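Long-range contacts in ribonuclease H (PDB 3U3G), which is an RNase H1 enzyme that, as expected for its family, cleaves the RNA strand of RNA/DNA hybrids: residues Lys3-Thr8 / Val24-Lys29; Gly17-Gly22 / Asn46-Glu51; Ala52-Leu57 / Phe100-His105; Glu71-Met76 / Asn113-His118. One frame throughout, in Å; residues are numbered along the deposited sequence.

Contact 1. Residues Lys3-Thr8 / Val24-Lys29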
loop_
_atom_site.group_PDB
_atom_site.type_symbol
_atom_site.label_atom_id
_atom_site.label_comp_id
_atom_site.label_asym_id
_atom_site.label_seq_id
_atom_site.Cartn_x
_atom_site.Cartn_y
_atom_site.Cartn_z
ATOM N N LYS A 3 -8.390 -12.168 10.311
ATOM C CA LYS A 3 -7.660 -11.798 9.115
ATOM C C LYS A 3 -7.426 -10.316 9.152
ATOM O O LYS A 3 -8.174 -9.577 9.802
ATOM C CB LYS A 3 -8.453 -12.155 7.855
ATOM C CG LYS A 3 -7.646 -12.021 6.562
ATOM C CD LYS A 3 -8.513 -12.214 5.323
ATOM C CE LYS A 3 -9.441 -13.409 5.471
ATOM N NZ LYS A 3 -9.696 -14.068 4.159
ATOM N N ILE A 4 -6.318 -9.905 8.553
ATOM C CA ILE A 4 -6.002 -8.499 8.391
ATOM C C ILE A 4 -6.070 -8.157 6.909
ATOM O O ILE A 4 -5.414 -8.802 6.087
ATOM C CB ILE A 4 -4.606 -8.178 8.959
ATOM C CG1 ILE A 4 -4.604 -8.353 10.482
ATOM C CG2 ILE A 4 -4.195 -6.752 8.595
ATOM C CD1 ILE A 4 -3.203 -8.211 11.124
ATOM N N ILE A 5 -6.970 -7.243 6.565
ATOM C CA ILE A 5 -7.161 -6.821 5.183
ATOM C C ILE A 5 -6.645 -5.399 5.022
ATOM O O ILE A 5 -7.049 -4.490 5.760
ATOM C CB ILE A 5 -8.659 -6.871 4.773
ATOM C CG1 ILE A 5 -9.201 -8.296 4.931
ATOM C CG2 ILE A 5 -8.829 -6.400 3.321
ATOM C CD1 ILE A 5 -10.707 -8.374 4.874
ATOM N N ILE A 6 -5.731 -5.213 4.078
ATOM C CA ILE A 6 -5.068 -3.936 3.860
ATOM C C ILE A 6 -5.471 -3.405 2.490
ATOM O O ILE A 6 -5.554 -4.179 1.534
ATOM C CB ILE A 6 -3.535 -4.108 3.891
ATOM C CG1 ILE A 6 -3.067 -4.657 5.243
ATOM C CG2 ILE A 6 -2.844 -2.783 3.597
ATOM C CD1 ILE A 6 -1.602 -5.060 5.277
ATOM N N TYR A 7 -5.843 -2.129 2.415
ATOM C CA TYR A 7 -5.999 -1.430 1.136
ATOM C C TYR A 7 -4.919 -0.367 1.059
ATOM O O TYR A 7 -4.709 0.380 2.024
ATOM C CB TYR A 7 -7.351 -0.710 1.058
ATOM C CG TYR A 7 -8.550 -1.601 1.280
ATOM C CD1 TYR A 7 -8.837 -2.107 2.548
ATOM C CD2 TYR A 7 -9.305 -2.053 0.203
ATOM C CE1 TYR A 7 -9.948 -2.922 2.764
ATOM C CE2 TYR A 7 -10.406 -2.880 0.407
ATOM C CZ TYR A 7 -10.684 -3.350 1.672
ATOM O OH TYR A 7 -11.742 -4.233 1.878
ATOM N N THR A 8 -4.257 -0.259 -0.081
ATOM C CA THR A 8 -3.287 0.816 -0.244
ATOM C C THR A 8 -3.545 1.612 -1.500
ATOM O O THR A 8 -4.093 1.089 -2.473
ATOM C CB THR A 8 -1.823 0.322 -0.262
ATOM O OG1 THR A 8 -1.583 -0.437 -1.456
ATOM C CG2 THR A 8 -1.514 -0.546 0.963
ATOM N N VAL A 24 -5.587 1.635 4.462
ATOM C CA VAL A 24 -6.707 1.279 5.325
ATOM C C VAL A 24 -6.514 -0.170 5.738
ATOM O O VAL A 24 -6.226 -1.041 4.898
ATOM C CB VAL A 24 -8.062 1.396 4.577
ATOM C CG1 VAL A 24 -9.212 0.985 5.485
ATOM C CG2 VAL A 24 -8.255 2.806 4.023
ATOM N N ILE A 25 -6.649 -0.445 7.024
ATOM C CA ILE A 25 -6.535 -1.804 7.529
ATOM C C ILE A 25 -7.794 -2.177 8.273
ATOM O O ILE A 25 -8.271 -1.406 9.122
ATOM C CB ILE A 25 -5.328 -1.974 8.474
ATOM C CG1 ILE A 25 -4.080 -1.344 7.838
ATOM C CG2 ILE A 25 -5.124 -3.453 8.824
ATOM C CD1 ILE A 25 -2.789 -1.596 8.613
ATOM N N THR A 26 -8.400 -3.293 7.875
ATOM C CA THR A 26 -9.614 -3.789 8.532
ATOM C C THR A 26 -9.422 -5.205 9.039
ATOM O O THR A 26 -8.527 -5.932 8.595
ATOM C CB THR A 26 -10.871 -3.740 7.613
ATOM O OG1 THR A 26 -10.874 -4.870 6.726
ATOM C CG2 THR A 26 -10.925 -2.437 6.811
ATOM N N ASP A 27 -10.367 -5.663 9.852
ATOM C CA ASP A 27 -10.456 -7.082 10.140
ATOM C C ASP A 27 -11.387 -7.772 9.146
ATOM O O ASP A 27 -11.838 -7.169 8.156
ATOM C CB ASP A 27 -10.872 -7.329 11.600
ATOM C CG ASP A 27 -12.306 -6.895 11.904
ATOM O OD1 ASP A 27 -13.101 -6.616 10.990
ATOM O OD2 ASP A 27 -12.648 -6.910 13.099
ATOM N N GLU A 28 -11.628 -9.054 9.392
ATOM C CA GLU A 28 -12.403 -9.889 8.481
ATOM C C GLU A 28 -13.874 -9.500 8.449
ATOM O O GLU A 28 -14.602 -9.921 7.547
ATOM C CB GLU A 28 -12.251 -11.360 8.880
ATOM C CG GLU A 28 -13.008 -11.760 10.141
ATOM C CD GLU A 28 -12.259 -11.458 11.452
ATOM O OE1 GLU A 28 -11.166 -10.857 11.415
ATOM O OE2 GLU A 28 -12.823 -11.713 12.548
ATOM N N LYS A 29 -14.324 -8.731 9.439
ATOM C CA LYS A 29 -15.707 -8.247 9.478
ATOM C C LYS A 29 -15.839 -6.906 8.775
ATOM O O LYS A 29 -16.926 -6.341 8.698
ATOM C CB LYS A 29 -16.216 -8.140 10.920
ATOM C CG LYS A 29 -15.959 -9.391 11.730
ATOM C CD LYS A 29 -16.636 -9.335 13.082
ATOM C CE LYS A 29 -16.196 -10.535 13.920
ATOM N NZ LYS A 29 -16.826 -10.536 15.271
HETATM O O HOH W 1 -12.477 -4.953 4.454
#

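Contact 2. Residues Gly17-Gly22 / Asn46-Glu51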
loop_
_atom_site.group_PDB
_atom_site.type_symbol
_atom_site.label_atom_id
_atom_site.label_comp_id
_atom_site.label_asym_id
_atom_site.label_seq_id
_atom_site.Cartn_x
_atom_site.Cartn_y
_atom_site.Cartn_z
ATOM N N GLY A 17 5.427 15.408 -8.597
ATOM C CA GLY A 17 4.721 16.482 -7.914
ATOM C C GLY A 17 4.361 16.058 -6.503
ATOM O O GLY A 17 4.635 14.919 -6.110
ATOM N N PRO A 18 3.754 16.971 -5.732
ATOM C CA PRO A 18 3.299 16.685 -4.369
ATOM C C PRO A 18 2.527 15.362 -4.294
ATOM O O PRO A 18 1.585 15.138 -5.049
ATOM C CB PRO A 18 2.385 17.875 -4.051
ATOM C CG PRO A 18 2.937 18.991 -4.912
ATOM C CD PRO A 18 3.291 18.295 -6.192
ATOM N N ALA A 19 2.967 14.469 -3.410
ATOM C CA ALA A 19 2.475 13.092 -3.415
ATOM C C ALA A 19 2.032 12.638 -2.034
ATOM O O ALA A 19 2.488 13.160 -1.013
ATOM C CB ALA A 19 3.521 12.148 -3.985
ATOM N N GLY A 20 1.180 11.623 -2.020
ATOM C CA GLY A 20 0.587 11.140 -0.789
ATOM C C GLY A 20 0.403 9.644 -0.828
ATOM O O GLY A 20 0.335 9.038 -1.899
ATOM N N ILE A 21 0.229 9.061 0.356
ATOM C CA ILE A 21 -0.087 7.635 0.477
ATOM C C ILE A 21 -1.288 7.449 1.384
ATOM O O ILE A 21 -1.559 8.292 2.255
ATOM C CB ILE A 21 1.115 6.819 0.991
ATOM C CG1 ILE A 21 1.552 7.303 2.380
ATOM C CG2 ILE A 21 2.258 6.879 -0.036
ATOM C CD1 ILE A 21 2.665 6.502 2.972
ATOM N N GLY A 22 -2.008 6.352 1.165
ATOM C CA GLY A 22 -3.169 5.993 1.981
ATOM C C GLY A 22 -3.176 4.503 2.233
ATOM O O GLY A 22 -2.887 3.710 1.339
ATOM N N ASN A 46 3.704 6.224 -9.567
ATOM C CA ASN A 46 4.044 4.826 -9.349
ATOM C C ASN A 46 4.942 4.638 -8.127
ATOM O O ASN A 46 4.793 3.666 -7.394
ATOM C CB ASN A 46 4.694 4.220 -10.590
ATOM C CG ASN A 46 3.683 3.812 -11.639
ATOM O OD1 ASN A 46 2.503 3.597 -11.340
ATOM N ND2 ASN A 46 4.156 3.624 -12.864
ATOM N N VAL A 47 5.853 5.583 -7.916
ATOM C CA VAL A 47 6.648 5.577 -6.697
ATOM C C VAL A 47 5.777 5.731 -5.458
ATOM O O VAL A 47 5.911 4.944 -4.516
ATOM C CB VAL A 47 7.788 6.593 -6.723
ATOM C CG1 VAL A 47 8.381 6.784 -5.318
ATOM C CG2 VAL A 47 8.870 6.131 -7.699
ATOM N N ALA A 48 4.808 6.647 -5.506
ATOM C CA ALA A 48 3.848 6.775 -4.414
ATOM C C ALA A 48 3.063 5.499 -4.116
ATOM O O ALA A 48 2.892 5.152 -2.955
ATOM C CB ALA A 48 2.913 7.975 -4.631
ATOM N N GLU A 49 2.612 4.783 -5.148
ATOM C CA GLU A 49 1.935 3.509 -4.923
ATOM C C GLU A 49 2.838 2.532 -4.176
ATOM O O GLU A 49 2.387 1.783 -3.299
ATOM C CB GLU A 49 1.492 2.873 -6.245
ATOM C CG GLU A 49 0.284 3.536 -6.926
ATOM C CD GLU A 49 -1.046 2.815 -6.666
ATOM O OE1 GLU A 49 -1.191 2.111 -5.637
ATOM O OE2 GLU A 49 -1.979 2.996 -7.477
ATOM N N TYR A 50 4.107 2.475 -4.580
ATOM C CA TYR A 50 5.050 1.564 -3.931
ATOM C C TYR A 50 5.363 2.014 -2.506
ATOM O O TYR A 50 5.409 1.187 -1.595
ATOM C CB TYR A 50 6.351 1.471 -4.730
ATOM C CG TYR A 50 6.361 0.434 -5.839
ATOM C CD1 TYR A 50 5.301 0.306 -6.724
ATOM C CD2 TYR A 50 7.473 -0.371 -6.050
ATOM C CE1 TYR A 50 5.327 -0.637 -7.744
ATOM C CE2 TYR A 50 7.531 -1.250 -7.107
ATOM C CZ TYR A 50 6.446 -1.403 -7.935
ATOM O OH TYR A 50 6.482 -2.362 -8.937
ATOM N N GLU A 51 5.460 3.322 -2.298
ATOM C CA GLU A 51 5.684 3.835 -0.947
ATOM C C GLU A 51 4.501 3.514 -0.035
ATOM O O GLU A 51 4.679 3.306 1.161
ATOM C CB GLU A 51 5.949 5.343 -0.962
ATOM C CG GLU A 51 7.274 5.794 -1.561
ATOM C CD GLU A 51 8.471 5.573 -0.641
ATOM O OE1 GLU A 51 8.387 4.773 0.332
ATOM O OE2 GLU A 51 9.536 6.160 -0.951
#

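Contact 3. Residues Ala52-Leu57 / Phe100-His105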
loop_
_atom_site.group_PDB
_atom_site.type_symbol
_atom_site.label_atom_id
_atom_site.label_comp_id
_atom_site.label_asym_id
_atom_site.label_seq_id
_atom_site.Cartn_x
_atom_site.Cartn_y
_atom_site.Cartn_z
ATOM N N ALA A 52 3.284 3.504 -0.572
ATOM C CA ALA A 52 2.133 3.177 0.249
ATOM C C ALA A 52 2.184 1.730 0.719
ATOM O O ALA A 52 1.868 1.433 1.876
ATOM C CB ALA A 52 0.840 3.447 -0.515
ATOM N N LEU A 53 2.647 0.825 -0.150
ATOM C CA LEU A 53 2.877 -0.557 0.272
ATOM C C LEU A 53 3.956 -0.651 1.364
ATOM O O LEU A 53 3.799 -1.411 2.325
ATOM C CB LEU A 53 3.266 -1.441 -0.921
ATOM C CG LEU A 53 2.198 -1.727 -1.967
ATOM C CD1 LEU A 53 2.854 -2.256 -3.239
ATOM C CD2 LEU A 53 1.220 -2.743 -1.403
ATOM N N ILE A 54 5.073 0.051 1.167
ATOM C CA ILE A 54 6.127 0.061 2.179
ATOM C C ILE A 54 5.590 0.553 3.537
ATOM O O ILE A 54 5.847 -0.053 4.569
ATOM C CB ILE A 54 7.320 0.890 1.698
ATOM C CG1 ILE A 54 7.967 0.180 0.503
ATOM C CG2 ILE A 54 8.324 1.092 2.822
ATOM C CD1 ILE A 54 9.000 1.012 -0.214
ATOM N N ARG A 55 4.759 1.586 3.504
ATOM C CA ARG A 55 4.138 2.104 4.712
ATOM C C ARG A 55 3.160 1.116 5.328
ATOM O O ARG A 55 3.188 0.901 6.536
ATOM C CB ARG A 55 3.449 3.439 4.441
ATOM C CG ARG A 55 2.549 3.938 5.572
ATOM C CD ARG A 55 3.297 4.229 6.891
ATOM N NE ARG A 55 2.395 4.796 7.912
ATOM C CZ ARG A 55 2.127 6.091 8.022
ATOM N NH1 ARG A 55 1.209 6.505 8.889
ATOM N NH2 ARG A 55 2.787 6.971 7.279
ATOM N N ALA A 56 2.373 0.426 4.500
ATOM C CA ALA A 56 1.503 -0.622 5.050
ATOM C C ALA A 56 2.282 -1.727 5.752
ATOM O O ALA A 56 1.893 -2.187 6.828
ATOM C CB ALA A 56 0.594 -1.204 3.971
ATOM N N LEU A 57 3.401 -2.142 5.151
ATOM C CA LEU A 57 4.262 -3.147 5.778
ATOM C C LEU A 57 4.889 -2.678 7.094
ATOM O O LEU A 57 5.040 -3.481 8.024
ATOM C CB LEU A 57 5.341 -3.609 4.795
ATOM C CG LEU A 57 4.748 -4.371 3.609
ATOM C CD1 LEU A 57 5.823 -4.511 2.536
ATOM C CD2 LEU A 57 4.266 -5.769 4.030
ATOM N N PHE A 100 11.001 -2.262 -5.442
ATOM C CA PHE A 100 10.409 -3.568 -5.635
ATOM C C PHE A 100 11.166 -4.633 -4.835
ATOM O O PHE A 100 10.572 -5.473 -4.155
ATOM C CB PHE A 100 10.427 -3.947 -7.121
ATOM C CG PHE A 100 9.758 -5.252 -7.413
ATOM C CD1 PHE A 100 8.374 -5.319 -7.502
ATOM C CD2 PHE A 100 10.468 -6.433 -7.322
ATOM C CE1 PHE A 100 7.729 -6.534 -7.638
ATOM C CE2 PHE A 100 9.821 -7.656 -7.464
ATOM C CZ PHE A 100 8.450 -7.699 -7.616
ATOM N N ALA A 101 12.494 -4.610 -4.949
ATOM C CA ALA A 101 13.334 -5.560 -4.217
ATOM C C ALA A 101 13.211 -5.396 -2.703
ATOM O O ALA A 101 13.130 -6.371 -1.954
ATOM C CB ALA A 101 14.797 -5.408 -4.647
ATOM N N LYS A 102 13.104 -4.144 -2.279
ATOM C CA LYS A 102 12.965 -3.838 -0.859
ATOM C C LYS A 102 11.644 -4.390 -0.305
ATOM O O LYS A 102 11.643 -5.112 0.693
ATOM C CB LYS A 102 13.022 -2.326 -0.677
ATOM C CG LYS A 102 12.712 -1.846 0.733
ATOM C CD LYS A 102 12.938 -0.350 0.867
ATOM C CE LYS A 102 12.375 0.162 2.190
ATOM N NZ LYS A 102 12.655 1.625 2.373
ATOM N N ILE A 103 10.550 -4.166 -1.038
ATOM C CA ILE A 103 9.250 -4.692 -0.657
ATOM C C ILE A 103 9.256 -6.212 -0.612
ATOM O O ILE A 103 8.760 -6.823 0.329
ATOM C CB ILE A 103 8.152 -4.219 -1.628
ATOM C CG1 ILE A 103 7.889 -2.726 -1.434
ATOM C CG2 ILE A 103 6.879 -5.041 -1.456
ATOM C CD1 ILE A 103 7.169 -2.056 -2.586
ATOM N N ALA A 104 9.842 -6.829 -1.627
ATOM C CA ALA A 104 9.860 -8.286 -1.676
ATOM C C ALA A 104 10.584 -8.862 -0.465
ATOM O O ALA A 104 10.135 -9.834 0.134
ATOM C CB ALA A 104 10.505 -8.762 -2.967
ATOM N N HIS A 105 11.677 -8.228 -0.060
ATOM C CA HIS A 105 12.423 -8.733 1.073
ATOM C C HIS A 105 11.670 -8.504 2.389
ATOM O O HIS A 105 11.583 -9.395 3.244
ATOM C CB HIS A 105 13.808 -8.090 1.118
ATOM C CG HIS A 105 14.683 -8.632 2.203
ATOM N ND1 HIS A 105 15.473 -9.750 2.040
ATOM C CD2 HIS A 105 14.740 -8.320 3.516
ATOM C CE1 HIS A 105 16.048 -10.045 3.193
ATOM N NE2 HIS A 105 15.550 -9.251 4.120
#

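Contact 4. Residues Glu71-Met76 / Asn113-His118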
loop_
_atom_site.group_PDB
_atom_site.type_symbol
_atom_site.label_atom_id
_atom_site.label_comp_id
_atom_site.label_asym_id
_atom_site.label_seq_id
_atom_site.Cartn_x
_atom_site.Cartn_y
_atom_site.Cartn_z
ATOM N N GLU A 71 -3.432 -14.383 8.875
ATOM C CA GLU A 71 -3.672 -14.221 7.442
ATOM C C GLU A 71 -3.758 -12.734 7.090
ATOM O O GLU A 71 -4.464 -11.984 7.760
ATOM C CB GLU A 71 -4.981 -14.920 7.069
ATOM C CG GLU A 71 -5.407 -14.791 5.616
ATOM C CD GLU A 71 -6.656 -15.610 5.300
ATOM O OE1 GLU A 71 -7.116 -16.373 6.179
ATOM O OE2 GLU A 71 -7.175 -15.493 4.169
ATOM N N VAL A 72 -2.978 -12.309 6.098
ATOM C CA VAL A 72 -2.936 -10.911 5.663
ATOM C C VAL A 72 -3.156 -10.831 4.149
ATOM O O VAL A 72 -2.504 -11.539 3.374
ATOM C CB VAL A 72 -1.574 -10.260 6.011
ATOM C CG1 VAL A 72 -1.578 -8.801 5.618
ATOM C CG2 VAL A 72 -1.276 -10.407 7.496
ATOM N N GLU A 73 -3.990 -9.895 3.729
ATOM C CA GLU A 73 -4.290 -9.700 2.319
ATOM C C GLU A 73 -4.167 -8.211 2.016
ATOM O O GLU A 73 -4.678 -7.381 2.779
ATOM C CB GLU A 73 -5.715 -10.192 2.048
ATOM C CG GLU A 73 -6.263 -9.946 0.659
ATOM C CD GLU A 73 -7.577 -10.663 0.451
ATOM O OE1 GLU A 73 -7.611 -11.899 0.611
ATOM O OE2 GLU A 73 -8.537 -10.021 0.003
ATOM N N VAL A 74 -3.518 -7.883 0.899
ATOM C CA VAL A 74 -3.403 -6.499 0.432
ATOM C C VAL A 74 -4.199 -6.334 -0.852
ATOM O O VAL A 74 -4.021 -7.115 -1.796
ATOM C CB VAL A 74 -1.934 -6.121 0.153
ATOM C CG1 VAL A 74 -1.871 -4.753 -0.536
ATOM C CG2 VAL A 74 -1.134 -6.107 1.432
ATOM N N ARG A 75 -5.167 -5.426 -0.816
ATOM C CA ARG A 75 -6.034 -5.112 -1.946
ATOM C C ARG A 75 -5.620 -3.805 -2.600
ATOM O O ARG A 75 -5.394 -2.801 -1.922
ATOM C CB ARG A 75 -7.487 -5.022 -1.480
ATOM C CG ARG A 75 -7.979 -6.354 -0.937
ATOM C CD ARG A 75 -9.377 -6.289 -0.347
ATOM N NE ARG A 75 -9.781 -7.616 0.127
ATOM C CZ ARG A 75 -10.967 -7.892 0.661
ATOM N NH1 ARG A 75 -11.871 -6.934 0.795
ATOM N NH2 ARG A 75 -11.203 -9.111 1.139
ATOM N N MET A 76 -5.440 -3.841 -3.915
ATOM C CA MET A 76 -5.010 -2.671 -4.667
ATOM C C MET A 76 -5.870 -2.561 -5.905
ATOM O O MET A 76 -6.205 -3.574 -6.518
ATOM C CB MET A 76 -3.565 -2.857 -5.116
ATOM C CG MET A 76 -2.591 -3.093 -3.982
ATOM S SD MET A 76 -0.914 -3.369 -4.569
ATOM C CE MET A 76 -0.181 -1.756 -4.323
ATOM N N ASN A 113 3.313 -15.028 4.123
ATOM C CA ASN A 113 2.075 -15.535 3.539
ATOM C C ASN A 113 1.102 -14.453 3.099
ATOM O O ASN A 113 -0.023 -14.753 2.713
ATOM C CB ASN A 113 1.396 -16.509 4.491
ATOM C CG ASN A 113 2.276 -17.690 4.829
ATOM O OD1 ASN A 113 2.900 -18.287 3.943
ATOM N ND2 ASN A 113 2.463 -17.927 6.122
ATOM N N LEU A 114 1.552 -13.203 3.108
ATOM C CA LEU A 114 0.803 -12.097 2.513
ATOM C C LEU A 114 0.337 -12.461 1.115
ATOM O O LEU A 114 1.143 -12.930 0.303
ATOM C CB LEU A 114 1.696 -10.858 2.428
ATOM C CG LEU A 114 1.070 -9.604 1.816
ATOM C CD1 LEU A 114 -0.074 -9.131 2.702
ATOM C CD2 LEU A 114 2.116 -8.521 1.647
ATOM N N VAL A 115 -0.916 -12.153 0.798
ATOM C CA VAL A 115 -1.415 -12.271 -0.570
ATOM C C VAL A 115 -1.897 -10.940 -1.105
ATOM O O VAL A 115 -2.244 -10.046 -0.335
ATOM C CB VAL A 115 -2.514 -13.318 -0.728
ATOM C CG1 VAL A 115 -1.987 -14.694 -0.374
ATOM C CG2 VAL A 115 -3.708 -12.970 0.111
ATOM N N PHE A 116 -1.781 -10.768 -2.412
ATOM C CA PHE A 116 -2.234 -9.566 -3.104
ATOM C C PHE A 116 -3.500 -9.856 -3.907
ATOM O O PHE A 116 -3.634 -10.928 -4.521
ATOM C CB PHE A 116 -1.146 -9.066 -4.057
ATOM C CG PHE A 116 0.088 -8.564 -3.359
ATOM C CD1 PHE A 116 0.228 -7.213 -3.079
ATOM C CD2 PHE A 116 1.154 -9.410 -3.105
ATOM C CE1 PHE A 116 1.355 -6.744 -2.424
ATOM C CE2 PHE A 116 2.279 -8.944 -2.423
ATOM C CZ PHE A 116 2.364 -7.611 -2.087
ATOM N N VAL A 117 -4.417 -8.894 -3.923
ATOM C CA VAL A 117 -5.685 -9.037 -4.620
ATOM C C VAL A 117 -6.001 -7.765 -5.391
ATOM O O VAL A 117 -5.951 -6.668 -4.833
ATOM C CB VAL A 117 -6.837 -9.302 -3.630
ATOM C CG1 VAL A 117 -8.181 -9.281 -4.340
ATOM C CG2 VAL A 117 -6.637 -10.640 -2.933
ATOM N N HIS A 118 -6.295 -7.907 -6.678
ATOM C CA HIS A 118 -6.693 -6.778 -7.512
ATOM C C HIS A 118 -8.188 -6.518 -7.344
ATOM O O HIS A 118 -8.989 -7.437 -7.465
ATOM C CB HIS A 118 -6.360 -7.056 -8.983
ATOM C CG HIS A 118 -7.074 -6.167 -9.951
ATOM N ND1 HIS A 118 -7.011 -4.792 -9.898
ATOM C CD2 HIS A 118 -7.725 -6.466 -11.100
ATOM C CE1 HIS A 118 -7.747 -4.287 -10.876
ATOM N NE2 HIS A 118 -8.134 -5.280 -11.654
HETATM O O HOH W 2 -2.588 -14.479 3.823
#

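Contact 1. Residues Lys3-Thr8 / Val24-Lys29
Residues 3-8 and 24-26 pair within the antiparallel hairpin of strands 3-12 and 17-26, part of the RNase H fold. Four nearly straight backbone bonds join them, each meeting its acceptor in the carbonyl plane. In the hydrogen-bonded pair Ile5 and Thr26, Ile5 N gives to Thr26 O at 2.9 Å. Thr26 N returns the bond to Ile5 O at 2.8 Å. Tyr7 and Val24 repeat the exchange, with Tyr7 N to Val24 O at 2.7 Å. Between them lies the non-hydrogen-bonded pair Ile6 and Ile25.

Beyond Thr26 side chains take over. Lys3 N reaches Glu28 OE1 at 3.3 Å, from above the carboxylate plane, and Asn2 N binds the same oxygen. Lys3 NZ turns instead to a salt bridge with Glu71. Asp27 OD1 accepts from Lys29 N, an Asx turn, and also from Asn31 N. Thr26 OG1 donates to Asp27 O at 2.9 Å, on a lone pair. It also accepts from a water that bonds Tyr7 OH and lies at the edge of the tyrosine ring. Tyr7 OH has a weak hydrogen bond with Arg75 NH1 as well.

Ile4 CG2 and Ile25 CG2 lie side by side at 3.4 Å, tighter than usual. In the sheet, Ile4 and Ile6 bond to strand 71-76, and Ile25 to Leu33 of strand 32-41. Ile6 packs on helix 45-60, and Val24, on the Tyr7 face, packs on helix 125-139.

Contact 2. Residues Gly17-Gly22 / Asn46-Glu51
Strand 17-22 and helix 46-51 run roughly the same way, with their short axes 31° apart and 7.6 Å apart at the closest point. This is helix-on-sheet packing in the RNase H fold. No hydrogen bond crosses it. The nearest backbone approach is at Ile21 and Ala48, with their CA atoms 6.3 Å apart.

Small residues allow the helix to come close. Ala48 CB points at the strand and meets Gly20 O at 3.9 Å. It also faces Ala19 CB, methyl to methyl, at 4.3 Å. Gly20 contributes backbone alone. Ile40 of the neighbouring strand 32-41 also touches both alanines and Ile21.

Glu51 sends its CB toward the strand, but its chain bends at chi2 and leads the carboxylate away. There OE2 forms a salt bridge with Lys99 of helix 94-110, so the charge is paired between helices and not against the sheet.

Ile21 has CG1 in the crowded position between the backbone N and the carbonyl carbon (chi1 60°). CG2, anti to the carbonyl carbon, does most of the touching. It sits 4.1 Å from Glu51 CB, and the same methyl lies 3.5 Å from Ala48 O.

Contact 3. Residues Ala52-Leu57 / Phe100-His105
Ile103 carries this contact. Its side chain meets three residues of helix 52-57: Leu53, Ile54 and Leu57. The tightest touch is Ile103 CG1 on Ile54 CG1 at 3.5 Å, closer than usual for two carbons. The two isoleucine side chains cross at about a right angle there. Each has CG1 anti to its carbonyl carbon, with chi1 -67° for Ile54 and -71° for Ile103. The same branch of Ile103 ends in CD1, 4.3 Å from Leu53 CB. The other branch, Ile103 CG2, lies 4.2 Å from Leu57 CD1. Leu57 also crosses Ile103 at about a right angle.

Lys102 adds a looser touch at the margin. Its chain is extended along its whole length, and CE passes Ile54 CG2 at 4.2 Å. This is contact by the aliphatic part of the lysine. No hydrogen bond joins the two segments, so they meet by apolar packing.

The helices run in nearly the same direction, 23° apart, with short axes 10.4 Å apart at their closest. Backbone bonds such as Leu57 N to Leu53 O keep the helix turns regular and set the spacing of the leucines. Further out, Arg110 makes a weak hydrogen bond to Leu57 O. Met85 of helix 79-85 touches Leu53, Phe100 and Ile103, so a third helix joins this apolar cluster. Ala52 and Ala56 pack on strands 3-12 and 17-26. This is packing of two similarly directed helices in the RNase H fold, with helix 45-60 between helix 94-110 and the sheet.

Contact 4. Residues Glu71-Met76 / Asn113-His118
Val72 O accepts two hydrogen bonds, from Val115 N at 3.1 Å and from a water at 3.0 Å. A longer CA-H...O contact from Leu114 CA supplements them. The same water donates to Asn113 O, so it bridges the segments where the strand pairing begins. From there the strands run as a parallel pair. They are the two ends of a beta-alpha-beta crossover that passes through helices 79-85 and 94-110 in the RNase H fold. Val74 N gives to Val115 O at 2.8 Å, nearly along the C=O axis. Val117 N to Val74 O and Met76 N to Val117 O carry the ladder on.

On the Val74 face, Leu114 CD1 enters between two valines. It lies 3.3 Å from Val72 CG1 and 3.4 Å from Val74 CG2, both unusually tight. Leu114 has a second conformer, so this describes one of two states. Phe116 lies beside Val74, pointing the same way. Met76 SD approaches Phe116 CD1 obliquely at 4.3 Å, a Met-aromatic contact. Leu53 of helix 45-60 packs on Val74, Met76 and Phe116.

The face with Glu73 and Arg75 is mixed: Val115 and Val117 share it. Val117 CG2 rests against Glu73 CD at 3.5 Å. Arg75, extended from CG to NE, forms a salt bridge with Glu73. Its NE meets the anti lone pair of Glu73 OE2 at 2.7 Å, with the oxygen almost in the guanidinium plane.

In the fold
Contacts 1 and 4 are strand pairings in one sheet. Strand 3-12 lies next to strand 71-76, so the two ladders adjoin. Contact 1 is buried; contact 4 lies at an edge strand of the chain's sheet and is only partly buried. Both add charged or water-bridged groups to their backbone ladders. Contacts 2 and 3 are also buried, lack hydrogen bonds across them and rely on close packing. They share helix 45-60: contact 2 sets its first half against strand 17-26, and contact 3 sets the following turns against another helix. Leu53 of contact 3 also reaches Thr8 of contact 1. Contacts 1 and 2 share strand 17-26 at different ends.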